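Local coordinates for protein carbohydrate kinase, pfkB family (Enterococcus faecalis, PDB 3KTN) that probably phosphorylates 2-keto-3-deoxygluconate as a magnesium-binding sugar kinase of the ribokinase-like pfkB family, at residues Y105-R108 with H109-A112; L142-K145 with T146-A150; E217-A220 with Q221-L225; Y255-Q259 with N260-Q264. All coordinates share one frame; numbering follows the deposited sequence.

Local contacts fall here into two touching pairs. Contacts 1 and 2 come first along the chain, with centres about 14 Å apart: the loop after strand 101-105 of the smaller sheet packs on the start of helix 144-159 through Arg108 with Leu142 and His109 with Thr143. Contacts 3 and 4 follow, about 12 Å apart, where helix 218-233 lies over the hairpin of strands 250-257 and 262-269. Between the pairs, centres are about 31 to 40 Å apart. Contact 1 approaches the magnesium site, the side chains of Arg108 and Ile276 lying about 10 Å apart. Contacts 1 and 2 thus join lid and main domain, whereas 3 and 4 pack a helix on the large sheet's edge hairpin.

Contact 1 of 4, residues Y105-R108 with H109-A112; sequences YQNR and HQSA. With SO4 (sulfate ion), chain B.
From Arg108 to Ser111 the backbone folds into a type I beta turn, whose own closing bond, Ser111 N to Arg108 O, is weak. Ser111 OG donates to Arg108 O at 3.0 Å and also bonds Gly114 N. Asn107, with CG anti to the backbone N (chi1 -179°), reaches forward so that OD1 receives Gln110 N at 2.9 Å on a lone pair. Its ND2 then lies over one face of the His109 imidazole, 3.7 Å from NE2 and offset toward the rim. The bond from His109 ND1 to Gln110 OE1 (2.7 Å) helps fix the ring's rotation; OE1 lies near the ring plane, but ND1 stands above the amide plane. The turn lies in the loop that follows strand 101-105 of the smaller sheet, the lid of ribokinase-like kinases. The extended Arg108 chain carries its guanidinium edge to a sulfate: NH2 meets O3 at 2.6 Å and NH1 meets O4 at 3.0 Å. Tyr105 OH adds a weak bond to O4, and Arg171 NE also bonds the sulfate. Glu10 holds Arg108 NE by a salt bridge. The sulfate, probably from the crystallisation liquor, may mark where an acidic substrate's carboxylate binds, as in related kinases.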
loop_
_atom_site.group_PDB
_atom_site.type_symbol
_atom_site.label_atom_id
_atom_site.label_comp_id
_atom_site.label_asym_id
_atom_site.label_seq_id
_atom_site.Cartn_x
_atom_site.Cartn_y
_atom_site.Cartn_z
ATOM N N TYR A 105 18.188 6.172 15.868
ATOM C CA TYR A 105 17.650 7.408 16.437
ATOM C C TYR A 105 18.043 8.654 15.664
ATOM O O TYR A 105 19.109 8.711 15.053
ATOM C CB TYR A 105 18.139 7.591 17.880
ATOM C CG TYR A 105 17.601 6.584 18.858
ATOM C CD1 TYR A 105 16.328 6.725 19.412
ATOM C CD2 TYR A 105 18.357 5.476 19.220
ATOM C CE1 TYR A 105 15.827 5.779 20.307
ATOM C CE2 TYR A 105 17.866 4.531 20.106
ATOM C CZ TYR A 105 16.603 4.685 20.643
ATOM O OH TYR A 105 16.119 3.715 21.490
ATOM N N GLN A 106 17.167 9.651 15.699
ATOM C CA GLN A 106 17.427 10.940 15.066
ATOM C C GLN A 106 17.573 11.897 16.253
ATOM O O GLN A 106 17.583 11.442 17.394
ATOM C CB GLN A 106 16.252 11.347 14.183
ATOM C CG GLN A 106 16.246 10.668 12.823
ATOM C CD GLN A 106 17.013 11.455 11.774
ATOM O OE1 GLN A 106 18.246 11.389 11.702
ATOM N NE2 GLN A 106 16.278 12.221 10.954
ATOM N N ASN A 107 17.683 13.198 16.002
ATOM C CA ASN A 107 17.835 14.155 17.095
ATOM C C ASN A 107 16.712 14.029 18.104
ATOM O O ASN A 107 15.530 14.078 17.759
ATOM C CB ASN A 107 17.877 15.594 16.583
ATOM C CG ASN A 107 18.049 16.603 17.712
ATOM O OD1 ASN A 107 17.150 16.796 18.530
ATOM N ND2 ASN A 107 19.217 17.233 17.769
ATOM N N ARG A 108 17.094 13.897 19.364
ATOM C CA ARG A 108 16.122 13.743 20.430
ATOM C C ARG A 108 16.136 14.888 21.447
ATOM O O ARG A 108 15.090 15.286 21.948
ATOM C CB ARG A 108 16.398 12.422 21.126
ATOM C CG ARG A 108 15.227 11.796 21.822
ATOM C CD ARG A 108 15.583 10.355 22.129
ATOM N NE ARG A 108 14.623 9.728 23.023
ATOM C CZ ARG A 108 14.773 8.510 23.521
ATOM N NH1 ARG A 108 15.849 7.791 23.209
ATOM N NH2 ARG A 108 13.850 8.011 24.323
ATOM N N HIS A 109 17.313 15.435 21.736
ATOM C CA HIS A 109 17.410 16.497 22.734
ATOM C C HIS A 109 16.874 17.873 22.346
ATOM O O HIS A 109 16.560 18.674 23.223
ATOM C CB HIS A 109 18.856 16.621 23.242
ATOM C CG HIS A 109 19.843 17.031 22.196
ATOM N ND1 HIS A 109 19.943 18.326 21.731
ATOM C CD2 HIS A 109 20.793 16.323 21.541
ATOM C CE1 HIS A 109 20.915 18.398 20.839
ATOM N NE2 HIS A 109 21.448 17.196 20.705
ATOM N N GLN A 110 16.753 18.150 21.051
ATOM C CA GLN A 110 16.236 19.443 20.608
ATOM C C GLN A 110 14.712 19.418 20.450
ATOM O O GLN A 110 14.135 20.297 19.817
ATOM C CB GLN A 110 16.862 19.844 19.272
ATOM C CG GLN A 110 18.378 19.800 19.228
ATOM C CD GLN A 110 19.020 20.830 20.129
ATOM O OE1 GLN A 110 18.927 20.747 21.356
ATOM N NE2 GLN A 110 19.677 21.816 19.524
ATOM N N SER A 111 14.061 18.417 21.030
ATOM C CA SER A 111 12.608 18.298 20.926
ATOM C C SER A 111 11.868 19.264 21.847
ATOM O O SER A 111 12.459 19.871 22.744
ATOM C CB SER A 111 12.169 16.873 21.263
ATOM O OG SER A 111 12.414 16.573 22.632
ATOM N N ALA A 112 10.566 19.395 21.607
ATOM C CA ALA A 112 9.706 20.250 22.407
ATOM C C ALA A 112 9.793 19.849 23.880
ATOM O O ALA A 112 9.793 20.699 24.770
ATOM C CB ALA A 112 8.271 20.133 21.924
HETATM S S SO4 B . 14.824 4.592 24.819
HETATM O O1 SO4 B . 16.125 4.145 25.350
HETATM O O2 SO4 B . 13.824 3.530 25.010
HETATM O O3 SO4 B . 14.389 5.807 25.530
HETATM O O4 SO4 B . 14.981 4.902 23.389
#

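Contact 2 of 4, residues L142-K145 with T146-A150; sequences LTEK and TRDAA
Thr143 caps the N-terminus of helix 144-159: its OG1 accepts Thr146 N at 3.1 Å, a classic N-cap bond and a nearly straight one (161°). The hydroxyl stands between the backbone N and the carbonyl carbon (chi1 66°), which turns it toward the amide of Thr146. Arg147 N bonds Thr143 O at 2.9 Å, and Asp148 N to Glu144 O continues the helical pattern. The methyl CG2 of Thr146 packs 3.4 Å from Thr143 OG1, the two side chains crossing at about a right angle.

A second shell holds these groups. Thr143 OG1 is also bonded to Gly114 O, tying the cap to the loop that follows strand 101-105, and Thr146 OG1 to Ser139 O. The Arg147 chain bends at chi3 (52°) and returns over the helix start, setting one face of its guanidinium over Glu144, with NH2 3.3 Å from CA. Leu140 O receives its NH1, while Phe182 and Gln186 of helix 177-190 pack on the same side chain. Nearer the surface, the like-charged Glu144 OE2 and Asp148 OD2 come within 3.8 Å. One water bridges them and may ease the repulsion, donating to Asp148 OD2 at 2.9 Å and, weakly, to Glu144 OE2.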
loop_
_atom_site.group_PDB
_atom_site.type_symbol
_atom_site.label_atom_id
_atom_site.label_comp_id
_atom_site.label_asym_id
_atom_site.label_seq_id
_atom_site.Cartn_x
_atom_site.Cartn_y
_atom_site.Cartn_z
ATOM N N LEU A 142 17.622 12.811 29.230
ATOM C CA LEU A 142 17.472 13.574 27.993
ATOM C C LEU A 142 18.223 14.907 28.044
ATOM O O LEU A 142 19.193 15.102 27.313
ATOM C CB LEU A 142 15.990 13.789 27.670
ATOM C CG LEU A 142 15.710 14.263 26.238
ATOM C CD1 LEU A 142 16.392 13.329 25.243
ATOM C CD2 LEU A 142 14.210 14.314 25.990
ATOM N N THR A 143 17.774 15.827 28.893
ATOM C CA THR A 143 18.455 17.114 29.034
ATOM C C THR A 143 18.404 17.556 30.488
ATOM O O THR A 143 17.624 17.027 31.286
ATOM C CB THR A 143 17.799 18.238 28.187
ATOM O OG1 THR A 143 16.487 18.514 28.694
ATOM C CG2 THR A 143 17.720 17.840 26.717
ATOM N N GLU A 144 19.231 18.535 30.830
ATOM C CA GLU A 144 19.252 19.050 32.190
ATOM C C GLU A 144 17.875 19.613 32.515
ATOM O O GLU A 144 17.397 19.491 33.643
ATOM C CB GLU A 144 20.312 20.147 32.333
ATOM C CG GLU A 144 20.373 20.753 33.734
ATOM C CD GLU A 144 21.398 21.868 33.854
ATOM O OE1 GLU A 144 22.609 21.588 33.718
ATOM O OE2 GLU A 144 20.989 23.028 34.082
ATOM N N LYS A 145 17.227 20.218 31.522
ATOM C CA LYS A 145 15.901 20.791 31.741
ATOM C C LYS A 145 14.826 19.748 32.035
ATOM O O LYS A 145 13.991 19.958 32.912
ATOM C CB LYS A 145 15.475 21.642 30.543
ATOM C CG LYS A 145 16.291 22.917 30.377
ATOM C CD LYS A 145 15.706 23.818 29.305
ATOM C CE LYS A 145 16.584 25.035 29.069
ATOM N NZ LYS A 145 16.037 25.907 27.989
ATOM N N THR A 146 14.833 18.631 31.309
ATOM C CA THR A 146 13.836 17.593 31.558
ATOM C C THR A 146 14.174 16.903 32.878
ATOM O O THR A 146 13.287 16.447 33.602
ATOM C CB THR A 146 13.784 16.534 30.412
ATOM O OG1 THR A 146 15.058 15.894 30.269
ATOM C CG2 THR A 146 13.417 17.199 29.087
ATOM N N ARG A 147 15.465 16.828 33.188
ATOM C CA ARG A 147 15.897 16.203 34.435
ATOM C C ARG A 147 15.436 17.040 35.631
ATOM O O ARG A 147 14.856 16.511 36.582
ATOM C CB ARG A 147 17.422 16.044 34.464
ATOM C CG ARG A 147 17.956 15.573 35.818
ATOM C CD ARG A 147 19.401 15.104 35.737
ATOM N NE ARG A 147 20.269 16.092 35.104
ATOM C CZ ARG A 147 20.773 15.970 33.880
ATOM N NH1 ARG A 147 20.498 14.895 33.150
ATOM N NH2 ARG A 147 21.547 16.926 33.383
ATOM N N ASP A 148 15.682 18.346 35.575
ATOM C CA ASP A 148 15.277 19.233 36.664
ATOM C C ASP A 148 13.766 19.217 36.847
ATOM O O ASP A 148 13.266 19.310 37.968
ATOM C CB ASP A 148 15.740 20.672 36.402
ATOM C CG ASP A 148 17.253 20.797 36.336
ATOM O OD1 ASP A 148 17.948 20.036 37.043
ATOM O OD2 ASP A 148 17.747 21.668 35.587
ATOM N N ALA A 149 13.036 19.100 35.741
ATOM C CA ALA A 149 11.579 19.065 35.808
ATOM C C ALA A 149 11.109 17.764 36.445
ATOM O O ALA A 149 10.188 17.761 37.261
ATOM C CB ALA A 149 10.979 19.214 34.411
ATOM N N ALA A 150 11.749 16.660 36.078
ATOM C CA ALA A 150 11.375 15.360 36.624
ATOM C C ALA A 150 11.592 15.319 38.139
ATOM O O ALA A 150 10.721 14.874 38.887
ATOM C CB ALA A 150 12.180 14.254 35.939
HETATM O O HOH W 1 20.178 22.708 36.680
#

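Contact 3 of 4, residues E217-A220 with Q221-L225; sequences EGEA and QETEL
Glu219 O is gripped by two donors from one residue: Thr223 N at 2.7 Å, nearly straight at 174°, and Thr223 OG1 at 3.2 Å. The amide follows the C=O direction, whereas the hydroxyl comes in above the carbonyl plane rather than on a lone pair. That second bond depends on rotation about CA-CB: OG1 sits beside the backbone N (chi1 -56°), so it folds back over the preceding turn. The Glu219 and Thr223 side chains run alongside one another in the same direction, with Glu219 CG 3.9 Å from Thr223 OG1.

This is the opening of helix 218-233, a surface helix over the hairpin at the edge of the large sheet. Glu222 N to Gly218 O (3.0 Å) and Glu224 N to Ala220 O (3.0 Å) set the alpha-helical spacing, but the bond from Gln221 N to Glu217 O is weak. Gly218 has a positive phi. At the same end, Gln221 CB packs 3.4 Å from Glu217 N.

Outward partners separate the faces. Glu219 and Thr223 rest on Tyr262, and Glu222 and Thr223 on Tyr257; on another side Glu224 OE1 forms a salt bridge with Arg228. Glu217 and Glu219 lie at the N-terminal end, where the helix dipole may favour their negative charge, while the threonine hydroxyl spends its proton on its own helix.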
loop_
_atom_site.group_PDB
_atom_site.type_symbol
_atom_site.label_atom_id
_atom_site.label_comp_id
_atom_site.label_asym_id
_atom_site.label_seq_id
_atom_site.Cartn_x
_atom_site.Cartn_y
_atom_site.Cartn_z
ATOM N N GLU A 217 24.348 -17.030 47.244
ATOM C CA GLU A 217 24.247 -17.465 45.858
ATOM C C GLU A 217 22.810 -17.773 45.453
ATOM O O GLU A 217 21.928 -17.936 46.301
ATOM C CB GLU A 217 25.122 -18.701 45.630
ATOM C CG GLU A 217 24.747 -19.903 46.486
ATOM C CD GLU A 217 25.687 -21.081 46.289
ATOM O OE1 GLU A 217 26.897 -20.932 46.571
ATOM O OE2 GLU A 217 25.219 -22.156 45.852
ATOM N N GLY A 218 22.584 -17.845 44.145
ATOM C CA GLY A 218 21.258 -18.140 43.637
ATOM C C GLY A 218 20.203 -17.130 44.040
ATOM O O GLY A 218 20.469 -15.933 44.131
ATOM N N GLU A 219 18.997 -17.625 44.285
ATOM C CA GLU A 219 17.872 -16.784 44.665
ATOM C C GLU A 219 18.160 -15.927 45.892
ATOM O O GLU A 219 17.940 -14.715 45.874
ATOM C CB GLU A 219 16.639 -17.649 44.927
ATOM C CG GLU A 219 15.388 -16.860 45.254
ATOM C CD GLU A 219 14.186 -17.751 45.470
ATOM O OE1 GLU A 219 13.958 -18.643 44.626
ATOM O OE2 GLU A 219 13.465 -17.556 46.472
ATOM N N ALA A 220 18.645 -16.567 46.953
ATOM C CA ALA A 220 18.958 -15.878 48.203
ATOM C C ALA A 220 19.822 -14.642 47.971
ATOM O O ALA A 220 19.537 -13.568 48.499
ATOM C CB ALA A 220 19.656 -16.832 49.157
ATOM N N GLN A 221 20.878 -14.799 47.182
ATOM C CA GLN A 221 21.770 -13.688 46.878
ATOM C C GLN A 221 21.001 -12.621 46.108
ATOM O O GLN A 221 21.078 -11.429 46.416
ATOM C CB GLN A 221 22.946 -14.168 46.027
ATOM C CG GLN A 221 23.865 -13.050 45.579
ATOM C CD GLN A 221 24.812 -13.482 44.481
ATOM O OE1 GLN A 221 25.660 -14.351 44.681
ATOM N NE2 GLN A 221 24.670 -12.876 43.307
ATOM N N GLU A 222 20.266 -13.076 45.097
ATOM C CA GLU A 222 19.463 -12.215 44.240
ATOM C C GLU A 222 18.503 -11.358 45.062
ATOM O O GLU A 222 18.490 -10.131 44.945
ATOM C CB GLU A 222 18.682 -13.083 43.250
ATOM C CG GLU A 222 17.798 -12.326 42.279
ATOM C CD GLU A 222 18.577 -11.373 41.396
ATOM O OE1 GLU A 222 19.014 -10.316 41.897
ATOM O OE2 GLU A 222 18.759 -11.689 40.201
ATOM N N THR A 223 17.705 -12.016 45.896
ATOM C CA THR A 223 16.734 -11.334 46.741
ATOM C C THR A 223 17.385 -10.386 47.756
ATOM O O THR A 223 16.879 -9.288 48.003
ATOM C CB THR A 223 15.862 -12.352 47.507
ATOM O OG1 THR A 223 15.233 -13.242 46.575
ATOM C CG2 THR A 223 14.790 -11.636 48.312
ATOM N N GLU A 224 18.502 -10.808 48.344
ATOM C CA GLU A 224 19.202 -9.988 49.333
ATOM C C GLU A 224 19.599 -8.644 48.733
ATOM O O GLU A 224 19.387 -7.597 49.341
ATOM C CB GLU A 224 20.453 -10.720 49.843
ATOM C CG GLU A 224 21.107 -10.114 51.087
ATOM C CD GLU A 224 21.849 -8.810 50.821
ATOM O OE1 GLU A 224 22.648 -8.751 49.861
ATOM O OE2 GLU A 224 21.642 -7.844 51.582
ATOM N N LEU A 225 20.175 -8.680 47.538
ATOM C CA LEU A 225 20.596 -7.461 46.864
ATOM C C LEU A 225 19.434 -6.514 46.560
ATOM O O LEU A 225 19.520 -5.313 46.824
ATOM C CB LEU A 225 21.325 -7.809 45.565
ATOM C CG LEU A 225 21.615 -6.657 44.600
ATOM C CD1 LEU A 225 22.184 -5.469 45.348
ATOM C CD2 LEU A 225 22.588 -7.127 43.536
#

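Contact 4 of 4, residues Y255-Q259 with N260-Q264; sequences YLYTQ and NEYQQ
Tyr257 and Tyr262 face each other across a beta hairpin as an antiparallel non-hydrogen-bonded pair, and the two side chains run alongside each other in one direction. The rings are close to parallel, planes 13° apart and centroids 4.6 Å apart, offset enough to leave little overlap, though their exact closeness is doubtful. Different torsions bring them together: Tyr257 CG is anti to its carbonyl carbon, whereas Tyr262 CG is anti to the backbone N (chi1 162°). The Tyr262 ring thereby stretches toward Tyr255, whose CB meets its edge 4.1 Å from CE1.

Tyr262 OH donates to Gln264 OE1 at 2.7 Å, on a lone pair in the amide plane. Gln264, bent at chi2, brings that amide against Tyr255 CB, 3.7 Å from OE1. Tyr255 itself carries CG between the backbone N and carbonyl carbon (chi1 53°), sending its ring away from the neighbouring strand and its OH to Gly199 O.

Leu256 and Gln263 form the hydrogen-bonded pair, with Leu256 N to Gln263 O at 2.8 Å; their side chains take the other face, against Leu296 of helix 296-310. Nearer the turn, Thr258 N bonds Glu261 O at 3.1 Å. Ile226 of helix 218-233 packs on Tyr257. The chemistry of this tyrosine face is therefore mixed: aromatic surfaces pack on the helix, while the bond to the Gln264 carbonyl probably restrains the rotation of the Tyr262 hydroxyl.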
loop_
_atom_site.group_PDB
_atom_site.type_symbol
_atom_site.label_atom_id
_atom_site.label_comp_id
_atom_site.label_asym_id
_atom_site.label_seq_id
_atom_site.Cartn_x
_atom_site.Cartn_y
_atom_site.Cartn_z
ATOM N N TYR A 255 9.082 -10.730 37.522
ATOM C CA TYR A 255 9.292 -10.808 38.963
ATOM C C TYR A 255 8.806 -9.528 39.616
ATOM O O TYR A 255 8.858 -8.449 39.016
ATOM C CB TYR A 255 10.769 -11.045 39.292
ATOM C CG TYR A 255 11.709 -10.063 38.643
ATOM C CD1 TYR A 255 11.797 -8.747 39.096
ATOM C CD2 TYR A 255 12.484 -10.439 37.542
ATOM C CE1 TYR A 255 12.626 -7.829 38.471
ATOM C CE2 TYR A 255 13.317 -9.528 36.910
ATOM C CZ TYR A 255 13.380 -8.224 37.382
ATOM O OH TYR A 255 14.196 -7.316 36.759
ATOM N N LEU A 256 8.314 -9.662 40.844
ATOM C CA LEU A 256 7.798 -8.536 41.611
ATOM C C LEU A 256 8.259 -8.664 43.064
ATOM O O LEU A 256 7.921 -9.635 43.748
ATOM C CB LEU A 256 6.268 -8.524 41.538
ATOM C CG LEU A 256 5.473 -7.535 42.390
ATOM C CD1 LEU A 256 5.897 -6.103 42.096
ATOM C CD2 LEU A 256 3.993 -7.730 42.101
ATOM N N TYR A 257 9.032 -7.684 43.523
ATOM C CA TYR A 257 9.558 -7.682 44.892
ATOM C C TYR A 257 8.982 -6.573 45.762
ATOM O O TYR A 257 8.541 -5.529 45.275
ATOM C CB TYR A 257 11.077 -7.475 44.900
ATOM C CG TYR A 257 11.925 -8.580 44.318
ATOM C CD1 TYR A 257 12.453 -9.584 45.131
ATOM C CD2 TYR A 257 12.254 -8.587 42.964
ATOM C CE1 TYR A 257 13.297 -10.562 44.605
ATOM C CE2 TYR A 257 13.091 -9.558 42.430
ATOM C CZ TYR A 257 13.609 -10.540 43.253
ATOM O OH TYR A 257 14.445 -11.490 42.715
ATOM N N THR A 258 9.001 -6.826 47.062
ATOM C CA THR A 258 8.592 -5.859 48.071
ATOM C C THR A 258 9.790 -5.971 49.004
ATOM O O THR A 258 10.690 -6.775 48.754
ATOM C CB THR A 258 7.327 -6.279 48.840
ATOM O OG1 THR A 258 7.582 -7.497 49.546
ATOM C CG2 THR A 258 6.160 -6.473 47.887
ATOM N N GLN A 259 9.825 -5.184 50.068
ATOM C CA GLN A 259 10.955 -5.283 50.973
ATOM C C GLN A 259 10.948 -6.624 51.704
ATOM O O GLN A 259 11.995 -7.100 52.138
ATOM C CB GLN A 259 10.943 -4.118 51.969
ATOM C CG GLN A 259 11.331 -2.794 51.330
ATOM C CD GLN A 259 11.310 -1.630 52.296
ATOM O OE1 GLN A 259 11.965 -1.660 53.338
ATOM N NE2 GLN A 259 10.564 -0.588 51.950
ATOM N N ASN A 260 9.778 -7.251 51.803
ATOM C CA ASN A 260 9.666 -8.526 52.506
ATOM C C ASN A 260 9.099 -9.706 51.714
ATOM O O ASN A 260 8.795 -10.748 52.295
ATOM C CB ASN A 260 8.831 -8.331 53.771
ATOM C CG ASN A 260 9.356 -7.210 54.640
ATOM O OD1 ASN A 260 10.503 -7.242 55.088
ATOM N ND2 ASN A 260 8.523 -6.205 54.877
ATOM N N GLU A 261 8.955 -9.557 50.401
ATOM C CA GLU A 261 8.418 -10.645 49.583
ATOM C C GLU A 261 9.028 -10.712 48.192
ATOM O O GLU A 261 9.645 -9.757 47.718
ATOM C CB GLU A 261 6.900 -10.522 49.461
ATOM C CG GLU A 261 6.161 -10.665 50.775
ATOM C CD GLU A 261 4.674 -10.415 50.632
ATOM O OE1 GLU A 261 4.000 -11.208 49.937
ATOM O OE2 GLU A 261 4.178 -9.421 51.207
ATOM N N TYR A 262 8.844 -11.857 47.545
ATOM C CA TYR A 262 9.364 -12.091 46.206
ATOM C C TYR A 262 8.434 -13.014 45.435
ATOM O O TYR A 262 8.198 -14.151 45.843
ATOM C CB TYR A 262 10.763 -12.707 46.284
ATOM C CG TYR A 262 11.217 -13.381 45.008
ATOM C CD1 TYR A 262 11.106 -12.738 43.774
ATOM C CD2 TYR A 262 11.770 -14.659 45.035
ATOM C CE1 TYR A 262 11.536 -13.349 42.605
ATOM C CE2 TYR A 262 12.205 -15.279 43.872
ATOM C CZ TYR A 262 12.086 -14.618 42.660
ATOM O OH TYR A 262 12.530 -15.224 41.511
ATOM N N GLN A 263 7.912 -12.518 44.318
ATOM C CA GLN A 263 7.003 -13.300 43.490
ATOM C C GLN A 263 7.508 -13.363 42.055
ATOM O O GLN A 263 7.700 -12.339 41.402
ATOM C CB GLN A 263 5.605 -12.686 43.519
ATOM C CG GLN A 263 4.512 -13.692 43.261
ATOM C CD GLN A 263 4.526 -14.806 44.283
ATOM O OE1 GLN A 263 4.443 -14.557 45.487
ATOM N NE2 GLN A 263 4.634 -16.042 43.814
ATOM N N GLN A 264 7.726 -14.579 41.574
ATOM C CA GLN A 264 8.220 -14.806 40.225
ATOM C C GLN A 264 7.182 -15.615 39.464
ATOM O O GLN A 264 6.580 -16.534 40.016
ATOM C CB GLN A 264 9.537 -15.584 40.289
ATOM C CG GLN A 264 10.142 -15.950 38.945
ATOM C CD GLN A 264 11.035 -14.862 38.387
ATOM O OE1 GLN A 264 12.015 -14.466 39.015
ATOM N NE2 GLN A 264 10.704 -14.377 37.196
#